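Local coordinates for protein uncharacterized metal-dependent hydrolase (Pyrococcus horikoshii, PDB 3IGH) that is an uncharacterised amidohydrolase that probably hydrolyses non-peptide carbon-nitrogen bonds in a metal-dependent way, at residues A[334-339]-A[449-454]; A[311-316]-A[326-331]; A[206-211]-A[260-265]. One frame throughout, in Å; residues are numbered along the deposited sequence.

Interaction 1: residues A[334-339]-A[449-454]; sequences PGRIEH and RVSLAS. With SO4 (sulfate ion), chain B.
R336 lies across the end of helix 436-450, its side chain crossing that of V450 at about a right angle. Its first torsion puts CG between the backbone N and the carbonyl carbon (chi1 50°), and the chain then runs straight to a bend at chi3. That course takes CD to 3.4 Å from V450 O and lays the guanidinium flat against V450, whose CG1 sits over the centre of one face, 3.7 Å from CZ of R336. NH1 continues toward S451, the first residue past the helical turns, where the OG of S451 is 3.4 Å from NH1 of R336; the serine hydroxyl is hydrogen-bonded to S206 OG and S447 O. The helix ends in a Schellman motif with L452, at positive phi, as its C-prime residue. At the corner that follows the short strand, E338 folds back and takes R336 side-on: NE of R336 donates to E338 OE2 at 2.8 Å and NH2 to E338 OE1 at 3.0 Å, each bond on the syn side of the carboxylate and tilted out of its plane. S66 O also receives NH2 of R336, while H67 ND1 bonds to E338 OE1. At H339 the chain reaches the sulfate, and NE2 of the imidazole meets sulfate O2 at 2.9 Å near the ring plane. The guanidinium is thus held by a bidentate salt bridge at one edge and an apolar methyl over a face. Such pairing would be expected to stabilise both buried charges, and through E338 it connects the helix end to H67, which also hydrogen-bonds the sulfate.

Interaction 2: residues A[311-316]-A[326-331]; sequences VAIHAI and DVFETT. With SO4 (sulfate ion), chain B.
Apolar packing carries the contact between I313 and F328, whose side chains come from opposite directions, strand 311-315 supplying one and helix 326-331 the other. CD1 of I313 lies over one face of the F328 ring in a CH-pi contact, 4.0 Å from the centroid and 30° off the ring normal, with its closest approach at the CZ end, 3.6 Å from that atom. Two torsions of I313 explain the reach: CG1 stands beside the backbone N, anti to the carbonyl carbon (chi1 -52°), and the chain is then extended to CD1. The same methyl also touches V327, CD1 of I313 lying 4.0 Å from CG1 of V327, so one isoleucine tip meets two successive helix residues. V311 is the second strand residue to face the helix; its side chain slides past that of F328 in the opposite direction, with CG1 of V311 4.0 Å from CE1 of F328. The carbonyl of V311 also comes near the ring, its O 3.5 Å from CZ of F328, approaching obliquely.

No hydrogen bond crosses between the segments; the polar bonds lie within the helix or lead from the strand to outside partners. V327 O accepts from both T331 N and T331 OG1, the hydroxyl at 2.8 Å, and these donors come from opposite faces of the carbonyl plane. H314 gives an almost straight bond from ND1 to sulfate O4, 2.8 Å long and 172° at the hydrogen, while its NE2 is held by G267 O.

Strand 310-315, helix 318-331 and strand 336-337 form a beta-alpha-beta unit, the repeating element of the family's TIM barrel, with V311 and I313 packing outward against the helix layer. Helix 294-305 borders V311 and V327 through T301, I337 of the next strand meets F328, and strand 256-264 flanks V311.

Interaction 3: residues A[206-211]-A[260-265]; sequences SFMSVN and GVKLFT. With SO4 (sulfate ion), chain H; SO4 (sulfate ion), chain B.
K262 and M208 cross at about a right angle, the thioether methyl of M208 lying against the aliphatic part of the lysine: CE of M208 is 3.6 Å from CD of K262. M208 gets there because its chain folds at both chi2 and chi3, each near -62°, which turns CE toward strand 256-264, separated from strand 202-210 by strand 230-235. The lysine leaves its strand toward 206-211 and bends at chi2 and again at chi4, carrying NZ to the sulfate, where it bonds O4 at 2.8 Å. S209 lies alongside the base of this chain, its OG 3.5 Å from CG of K262, and the same hydroxyl stands at the edge of the F264 ring, near its plane. F264 presents one face, toward the rim, to CE of K262, and its edge to sulfate O3, 3.3 Å from CE1 of F264.

No direct hydrogen bond joins the two segments; two waters do. One lies between S209 OG and K262 O, to which it donates. The other is 2.7 Å from S209 OG, accepts from K262 NZ and donates to sulfate O1, so the lysine ammonium reaches the anion both directly and through water. Farther along, N211 caps helix 212-223 and bonds a second sulfate through ND2.

H67, H314 and H339 complete the grip on the first sulfate. A lysine and several histidines gathered round a centre at the C-terminal ends of parallel strands are characteristic of the TIM-barrel amidohydrolases, and the position of the sulfate, an ion probably from the crystallisation liquor, is consistent with the active-site pocket.

How the interactions relate
From the N terminus, interaction 3 comes first, closing a loop of 48 residues between strands 202-210 and 256-264. Interaction 2 follows, a short closure between strand 310-315 and helix 318-331, and interaction 1 spans the longest separation, from strand 336-337 to the end of helix 436-450. The three follow in series; none nests or crosses. Backbone hydrogen bonds join neighbouring strands: A312 O with L263 N links interactions 2 and 3, and E338 N with I313 O links 1 and 2. S451 and S206 meet through their hydroxyls, bringing the late helix to the early strand. One sulfate touches all three.

Interaction 1: residues A[334-339]-A[449-454]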
loop_
_atom_site.group_PDB
_atom_site.type_symbol
_atom_site.label_atom_id
_atom_site.label_comp_id
_atom_site.label_asym_id
_atom_site.label_seq_id
_atom_site.Cartn_x
_atom_site.Cartn_y
_atom_site.Cartn_z
ATOM N N PRO A 334 -5.824 -21.959 6.743
ATOM C CA PRO A 334 -5.719 -22.645 5.457
ATOM C C PRO A 334 -4.746 -21.900 4.525
ATOM O O PRO A 334 -5.156 -21.072 3.708
ATOM C CB PRO A 334 -7.158 -22.633 4.933
ATOM C CG PRO A 334 -7.783 -21.440 5.564
ATOM C CD PRO A 334 -7.093 -21.216 6.877
ATOM N N GLY A 335 -3.458 -22.202 4.673
ATOM C CA GLY A 335 -2.419 -21.555 3.885
ATOM C C GLY A 335 -2.224 -22.168 2.512
ATOM O O GLY A 335 -3.068 -22.922 2.020
ATOM N N ARG A 336 -1.110 -21.825 1.879
ATOM C CA ARG A 336 -0.790 -22.409 0.592
ATOM C C ARG A 336 0.491 -23.230 0.669
ATOM O O ARG A 336 1.395 -22.921 1.453
ATOM C CB ARG A 336 -0.764 -21.353 -0.540
ATOM C CG ARG A 336 0.051 -20.118 -0.271
ATOM C CD ARG A 336 0.031 -19.138 -1.462
ATOM N NE ARG A 336 0.775 -19.637 -2.619
ATOM C CZ ARG A 336 0.915 -18.978 -3.768
ATOM N NH1 ARG A 336 0.374 -17.776 -3.933
ATOM N NH2 ARG A 336 1.606 -19.529 -4.755
ATOM N N ILE A 337 0.523 -24.308 -0.109
ATOM C CA ILE A 337 1.707 -25.144 -0.196
ATOM C C ILE A 337 2.276 -25.038 -1.608
ATOM O O ILE A 337 1.539 -25.085 -2.585
ATOM C CB ILE A 337 1.411 -26.603 0.227
ATOM C CG1 ILE A 337 1.285 -26.676 1.749
ATOM C CG2 ILE A 337 2.513 -27.568 -0.234
ATOM C CD1 ILE A 337 0.326 -27.738 2.230
ATOM N N GLU A 338 3.592 -24.850 -1.681
ATOM C CA GLU A 338 4.305 -24.735 -2.940
ATOM C C GLU A 338 4.932 -26.078 -3.292
ATOM O O GLU A 338 5.524 -26.734 -2.423
ATOM C CB GLU A 338 5.389 -23.661 -2.839
ATOM C CG GLU A 338 4.908 -22.341 -2.231
ATOM C CD GLU A 338 3.672 -21.787 -2.929
ATOM O OE1 GLU A 338 3.750 -21.472 -4.134
ATOM O OE2 GLU A 338 2.620 -21.674 -2.270
ATOM N N HIS A 339 4.781 -26.450 -4.570
ATOM C CA HIS A 339 5.274 -27.688 -5.191
ATOM C C HIS A 339 4.357 -28.889 -4.977
ATOM O O HIS A 339 3.757 -29.397 -5.937
ATOM C CB HIS A 339 6.710 -28.025 -4.772
ATOM C CG HIS A 339 7.724 -27.010 -5.195
ATOM N ND1 HIS A 339 8.542 -27.187 -6.290
ATOM C CD2 HIS A 339 8.073 -25.819 -4.652
ATOM C CE1 HIS A 339 9.337 -26.138 -6.415
ATOM N NE2 HIS A 339 9.070 -25.292 -5.436
ATOM N N ARG A 449 -6.943 -17.585 -7.267
ATOM C CA ARG A 449 -7.503 -18.029 -5.997
ATOM C C ARG A 449 -6.428 -18.487 -5.025
ATOM O O ARG A 449 -6.482 -18.148 -3.841
ATOM C CB ARG A 449 -8.522 -19.149 -6.217
ATOM C CG ARG A 449 -9.824 -18.670 -6.850
ATOM C CD ARG A 449 -10.741 -18.028 -5.819
ATOM N NE ARG A 449 -11.420 -19.063 -5.039
ATOM C CZ ARG A 449 -12.260 -18.831 -4.035
ATOM N NH1 ARG A 449 -12.539 -17.587 -3.662
ATOM N NH2 ARG A 449 -12.820 -19.852 -3.397
ATOM N N VAL A 450 -5.451 -19.245 -5.529
ATOM C CA VAL A 450 -4.298 -19.694 -4.721
ATOM C C VAL A 450 -3.508 -18.491 -4.142
ATOM O O VAL A 450 -2.988 -18.544 -3.018
ATOM C CB VAL A 450 -3.414 -20.685 -5.555
ATOM C CG1 VAL A 450 -2.044 -20.928 -4.932
ATOM C CG2 VAL A 450 -4.155 -22.012 -5.723
ATOM N N SER A 451 -3.477 -17.400 -4.906
ATOM C CA SER A 451 -2.766 -16.180 -4.530
ATOM C C SER A 451 -3.662 -15.179 -3.797
ATOM O O SER A 451 -3.246 -14.046 -3.545
ATOM C CB SER A 451 -2.202 -15.510 -5.785
ATOM O OG SER A 451 -1.413 -16.413 -6.542
ATOM N N LEU A 452 -4.892 -15.593 -3.484
ATOM C CA LEU A 452 -5.895 -14.737 -2.813
ATOM C C LEU A 452 -6.186 -13.444 -3.589
ATOM O O LEU A 452 -6.391 -12.384 -3.012
ATOM C CB LEU A 452 -5.516 -14.460 -1.345
ATOM C CG LEU A 452 -5.291 -15.696 -0.453
ATOM C CD1 LEU A 452 -4.848 -15.291 0.966
ATOM C CD2 LEU A 452 -6.535 -16.583 -0.391
ATOM N N ALA A 453 -6.198 -13.551 -4.909
ATOM C CA ALA A 453 -6.510 -12.414 -5.772
ATOM C C ALA A 453 -7.953 -12.573 -6.193
ATOM O O ALA A 453 -8.234 -13.218 -7.214
ATOM C CB ALA A 453 -5.620 -12.430 -6.980
ATOM N N SER A 454 -8.870 -11.999 -5.413
ATOM C CA SER A 454 -10.294 -12.327 -5.562
ATOM C C SER A 454 -10.939 -11.708 -6.806
ATOM O O SER A 454 -11.992 -12.165 -7.253
ATOM C CB SER A 454 -11.079 -11.941 -4.303
ATOM O OG SER A 454 -11.023 -10.542 -4.095
HETATM S S SO4 B . 11.138 -22.520 -4.304
HETATM O O1 SO4 B . 10.981 -21.130 -4.685
HETATM O O2 SO4 B . 11.152 -23.341 -5.505
HETATM O O3 SO4 B . 12.415 -22.687 -3.624
HETATM O O4 SO4 B . 10.011 -22.919 -3.453
#

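Interaction 2: residues A[311-316]-A[326-331]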
loop_
_atom_site.group_PDB
_atom_site.type_symbol
_atom_site.label_atom_id
_atom_site.label_comp_id
_atom_site.label_asym_id
_atom_site.label_seq_id
_atom_site.Cartn_x
_atom_site.Cartn_y
_atom_site.Cartn_z
ATOM N N VAL A 311 0.490 -17.110 4.011
ATOM C CA VAL A 311 1.667 -17.894 4.350
ATOM C C VAL A 311 1.804 -19.021 3.316
ATOM O O VAL A 311 0.903 -19.859 3.164
ATOM C CB VAL A 311 1.547 -18.483 5.784
ATOM C CG1 VAL A 311 2.800 -19.293 6.135
ATOM C CG2 VAL A 311 1.294 -17.355 6.815
ATOM N N ALA A 312 2.928 -19.017 2.607
ATOM C CA ALA A 312 3.236 -20.045 1.620
ATOM C C ALA A 312 4.394 -20.877 2.114
ATOM O O ALA A 312 5.429 -20.342 2.507
ATOM C CB ALA A 312 3.579 -19.422 0.253
ATOM N N ILE A 313 4.211 -22.193 2.099
ATOM C CA ILE A 313 5.250 -23.103 2.549
ATOM C C ILE A 313 5.682 -24.053 1.423
ATOM O O ILE A 313 4.875 -24.819 0.901
ATOM C CB ILE A 313 4.803 -23.932 3.786
ATOM C CG1 ILE A 313 4.275 -23.003 4.903
ATOM C CG2 ILE A 313 5.973 -24.766 4.289
ATOM C CD1 ILE A 313 3.903 -23.715 6.223
ATOM N N HIS A 314 6.959 -23.988 1.076
ATOM C CA HIS A 314 7.603 -24.954 0.178
ATOM C C HIS A 314 7.619 -26.327 0.854
ATOM O O HIS A 314 8.154 -26.471 1.959
ATOM C CB HIS A 314 9.027 -24.448 -0.090
ATOM C CG HIS A 314 9.964 -25.446 -0.713
ATOM N ND1 HIS A 314 10.599 -25.206 -1.914
ATOM C CD2 HIS A 314 10.438 -26.638 -0.273
ATOM C CE1 HIS A 314 11.395 -26.220 -2.201
ATOM N NE2 HIS A 314 11.307 -27.109 -1.227
ATOM N N ALA A 315 7.043 -27.322 0.186
ATOM C CA ALA A 315 7.148 -28.726 0.613
ATOM C C ALA A 315 7.217 -29.632 -0.614
ATOM O O ALA A 315 6.237 -29.782 -1.330
ATOM C CB ALA A 315 5.964 -29.118 1.493
ATOM N N ILE A 316 8.381 -30.229 -0.846
ATOM C CA ILE A 316 8.569 -31.117 -1.995
ATOM C C ILE A 316 8.379 -32.582 -1.563
ATOM O O ILE A 316 7.549 -33.297 -2.123
ATOM C CB ILE A 316 9.928 -30.818 -2.703
ATOM C CG1 ILE A 316 9.824 -29.465 -3.414
ATOM C CG2 ILE A 316 10.283 -31.899 -3.732
ATOM C CD1 ILE A 316 11.053 -29.043 -4.214
ATOM N N ASP A 326 1.076 -29.868 9.365
ATOM C CA ASP A 326 1.106 -29.700 10.831
ATOM C C ASP A 326 1.065 -28.219 11.223
ATOM O O ASP A 326 0.334 -27.836 12.142
ATOM C CB ASP A 326 2.355 -30.357 11.441
ATOM C CG ASP A 326 2.249 -31.879 11.541
ATOM O OD1 ASP A 326 1.174 -32.442 11.276
ATOM O OD2 ASP A 326 3.265 -32.519 11.884
ATOM N N VAL A 327 1.831 -27.393 10.503
ATOM C CA VAL A 327 1.880 -25.948 10.740
ATOM C C VAL A 327 0.504 -25.320 10.511
ATOM O O VAL A 327 -0.003 -24.584 11.367
ATOM C CB VAL A 327 2.976 -25.262 9.873
ATOM C CG1 VAL A 327 2.976 -23.751 10.065
ATOM C CG2 VAL A 327 4.344 -25.814 10.241
ATOM N N PHE A 328 -0.119 -25.652 9.379
ATOM C CA PHE A 328 -1.438 -25.124 9.050
ATOM C C PHE A 328 -2.561 -25.634 9.979
ATOM O O PHE A 328 -3.501 -24.890 10.301
ATOM C CB PHE A 328 -1.758 -25.339 7.552
ATOM C CG PHE A 328 -0.892 -24.495 6.618
ATOM C CD1 PHE A 328 -0.463 -23.226 6.995
ATOM C CD2 PHE A 328 -0.530 -24.971 5.359
ATOM C CE1 PHE A 328 0.321 -22.442 6.142
ATOM C CE2 PHE A 328 0.256 -24.200 4.499
ATOM C CZ PHE A 328 0.680 -22.940 4.883
ATOM N N GLU A 329 -2.435 -26.872 10.450
ATOM C CA GLU A 329 -3.410 -27.417 11.381
ATOM C C GLU A 329 -3.354 -26.687 12.722
ATOM O O GLU A 329 -4.391 -26.242 13.220
ATOM C CB GLU A 329 -3.206 -28.916 11.592
ATOM C CG GLU A 329 -4.274 -29.544 12.477
ATOM C CD GLU A 329 -3.793 -30.793 13.205
ATOM O OE1 GLU A 329 -4.569 -31.317 14.027
ATOM O OE2 GLU A 329 -2.652 -31.254 12.963
ATOM N N THR A 330 -2.146 -26.517 13.264
ATOM C CA THR A 330 -1.910 -25.906 14.577
ATOM C C THR A 330 -2.325 -24.427 14.626
ATOM O O THR A 330 -2.836 -23.931 15.632
ATOM C CB THR A 330 -0.411 -26.057 14.966
ATOM O OG1 THR A 330 -0.058 -27.447 14.992
ATOM C CG2 THR A 330 -0.111 -25.453 16.318
ATOM N N THR A 331 -2.075 -23.717 13.527
ATOM C CA THR A 331 -2.375 -22.294 13.476
ATOM C C THR A 331 -3.832 -22.058 13.089
ATOM O O THR A 331 -4.341 -20.943 13.215
ATOM C CB THR A 331 -1.437 -21.550 12.508
ATOM O OG1 THR A 331 -1.493 -22.164 11.208
ATOM C CG2 THR A 331 -0.014 -21.581 13.030
HETATM S S SO4 B . 11.138 -22.520 -4.304
HETATM O O1 SO4 B . 10.981 -21.130 -4.685
HETATM O O2 SO4 B . 11.152 -23.341 -5.505
HETATM O O3 SO4 B . 12.415 -22.687 -3.624
HETATM O O4 SO4 B . 10.011 -22.919 -3.453
#

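Interaction 3: residues A[206-211]-A[260-265]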
loop_
_atom_site.group_PDB
_atom_site.type_symbol
_atom_site.label_atom_id
_atom_site.label_comp_id
_atom_site.label_asym_id
_atom_site.label_seq_id
_atom_site.Cartn_x
_atom_site.Cartn_y
_atom_site.Cartn_z
ATOM N N SER A 206 2.563 -14.320 -8.513
ATOM C CA SER A 206 3.051 -14.279 -7.137
ATOM C C SER A 206 4.566 -14.369 -7.170
ATOM O O SER A 206 5.141 -15.351 -7.662
ATOM C CB SER A 206 2.504 -15.414 -6.274
ATOM O OG SER A 206 1.094 -15.392 -6.218
ATOM N N PHE A 207 5.196 -13.326 -6.653
ATOM C CA PHE A 207 6.650 -13.203 -6.615
ATOM C C PHE A 207 7.068 -13.720 -5.242
ATOM O O PHE A 207 6.768 -13.110 -4.225
ATOM C CB PHE A 207 7.026 -11.727 -6.863
ATOM C CG PHE A 207 8.507 -11.390 -6.771
ATOM C CD1 PHE A 207 9.502 -12.365 -6.622
ATOM C CD2 PHE A 207 8.900 -10.052 -6.878
ATOM C CE1 PHE A 207 10.861 -11.999 -6.514
ATOM C CE2 PHE A 207 10.245 -9.680 -6.791
ATOM C CZ PHE A 207 11.227 -10.653 -6.609
ATOM N N MET A 208 7.743 -14.867 -5.236
ATOM C CA MET A 208 8.136 -15.563 -4.001
ATOM C C MET A 208 9.532 -15.201 -3.518
ATOM O O MET A 208 10.434 -15.038 -4.325
ATOM C CB MET A 208 8.064 -17.070 -4.225
ATOM C CG MET A 208 6.811 -17.490 -5.003
ATOM S SD MET A 208 5.297 -17.062 -4.111
ATOM C CE MET A 208 5.648 -18.088 -2.706
ATOM N N SER A 209 9.686 -15.125 -2.189
ATOM C CA SER A 209 10.937 -14.744 -1.507
ATOM C C SER A 209 11.450 -13.379 -1.949
ATOM O O SER A 209 12.588 -13.226 -2.412
ATOM C CB SER A 209 12.014 -15.834 -1.601
ATOM O OG SER A 209 11.556 -17.021 -0.985
ATOM N N VAL A 210 10.586 -12.385 -1.804
ATOM C CA VAL A 210 10.974 -11.006 -2.065
ATOM C C VAL A 210 11.872 -10.573 -0.905
ATOM O O VAL A 210 11.431 -10.558 0.252
ATOM C CB VAL A 210 9.709 -10.087 -2.161
ATOM C CG1 VAL A 210 10.092 -8.625 -2.337
ATOM C CG2 VAL A 210 8.820 -10.532 -3.300
ATOM N N ASN A 211 13.131 -10.245 -1.203
ATOM C CA ASN A 211 14.055 -9.766 -0.174
ATOM C C ASN A 211 13.980 -8.239 -0.014
ATOM O O ASN A 211 13.110 -7.594 -0.601
ATOM C CB ASN A 211 15.504 -10.260 -0.424
ATOM C CG ASN A 211 16.114 -9.735 -1.731
ATOM O OD1 ASN A 211 15.793 -8.642 -2.202
ATOM N ND2 ASN A 211 17.021 -10.526 -2.315
ATOM N N GLY A 260 2.117 -11.764 1.402
ATOM C CA GLY A 260 2.408 -12.843 2.345
ATOM C C GLY A 260 3.873 -13.030 2.669
ATOM O O GLY A 260 4.699 -12.183 2.345
ATOM N N VAL A 261 4.169 -14.145 3.330
ATOM C CA VAL A 261 5.540 -14.559 3.635
ATOM C C VAL A 261 5.767 -15.935 3.001
ATOM O O VAL A 261 4.829 -16.734 2.873
ATOM C CB VAL A 261 5.797 -14.614 5.186
ATOM C CG1 VAL A 261 4.952 -15.697 5.858
ATOM C CG2 VAL A 261 7.285 -14.822 5.511
ATOM N N LYS A 262 7.012 -16.211 2.622
ATOM C CA LYS A 262 7.378 -17.498 2.058
ATOM C C LYS A 262 8.306 -18.265 3.011
ATOM O O LYS A 262 9.330 -17.744 3.445
ATOM C CB LYS A 262 8.020 -17.308 0.674
ATOM C CG LYS A 262 8.643 -18.563 0.049
ATOM C CD LYS A 262 7.634 -19.681 -0.164
ATOM C CE LYS A 262 8.317 -20.927 -0.719
ATOM N NZ LYS A 262 8.900 -20.721 -2.068
ATOM N N LEU A 263 7.913 -19.495 3.328
ATOM C CA LEU A 263 8.671 -20.392 4.211
ATOM C C LEU A 263 9.057 -21.696 3.509
ATOM O O LEU A 263 8.449 -22.076 2.504
ATOM C CB LEU A 263 7.831 -20.753 5.448
ATOM C CG LEU A 263 7.280 -19.570 6.256
ATOM C CD1 LEU A 263 6.329 -20.061 7.321
ATOM C CD2 LEU A 263 8.426 -18.801 6.848
ATOM N N PHE A 264 10.027 -22.398 4.091
ATOM C CA PHE A 264 10.559 -23.653 3.543
ATOM C C PHE A 264 10.524 -24.743 4.606
ATOM O O PHE A 264 10.882 -24.501 5.754
ATOM C CB PHE A 264 12.016 -23.461 3.113
ATOM C CG PHE A 264 12.192 -22.507 1.971
ATOM C CD1 PHE A 264 12.229 -22.978 0.657
ATOM C CD2 PHE A 264 12.325 -21.138 2.200
ATOM C CE1 PHE A 264 12.392 -22.099 -0.411
ATOM C CE2 PHE A 264 12.479 -20.247 1.136
ATOM C CZ PHE A 264 12.518 -20.731 -0.170
ATOM N N THR A 265 10.078 -25.931 4.228
ATOM C CA THR A 265 10.261 -27.109 5.073
ATOM C C THR A 265 11.479 -27.919 4.636
ATOM O O THR A 265 12.235 -28.378 5.483
ATOM C CB THR A 265 9.043 -28.042 5.077
ATOM O OG1 THR A 265 8.678 -28.365 3.729
ATOM C CG2 THR A 265 7.870 -27.390 5.788
HETATM S S SO4 H . 18.082 -12.949 0.408
HETATM O O1 SO4 H . 17.741 -12.850 -1.005
HETATM O O2 SO4 H . 19.236 -13.822 0.587
HETATM O O3 SO4 H . 18.402 -11.625 0.922
HETATM O O4 SO4 H . 16.949 -13.483 1.149
HETATM S S SO4 B . 11.138 -22.520 -4.304
HETATM O O1 SO4 B . 10.981 -21.130 -4.685
HETATM O O2 SO4 B . 11.152 -23.341 -5.505
HETATM O O3 SO4 B . 12.415 -22.687 -3.624
HETATM O O4 SO4 B . 10.011 -22.919 -3.453
HETATM O O HOH W 1 11.468 -16.620 1.692
HETATM O O HOH W 2 11.126 -19.079 -2.682
#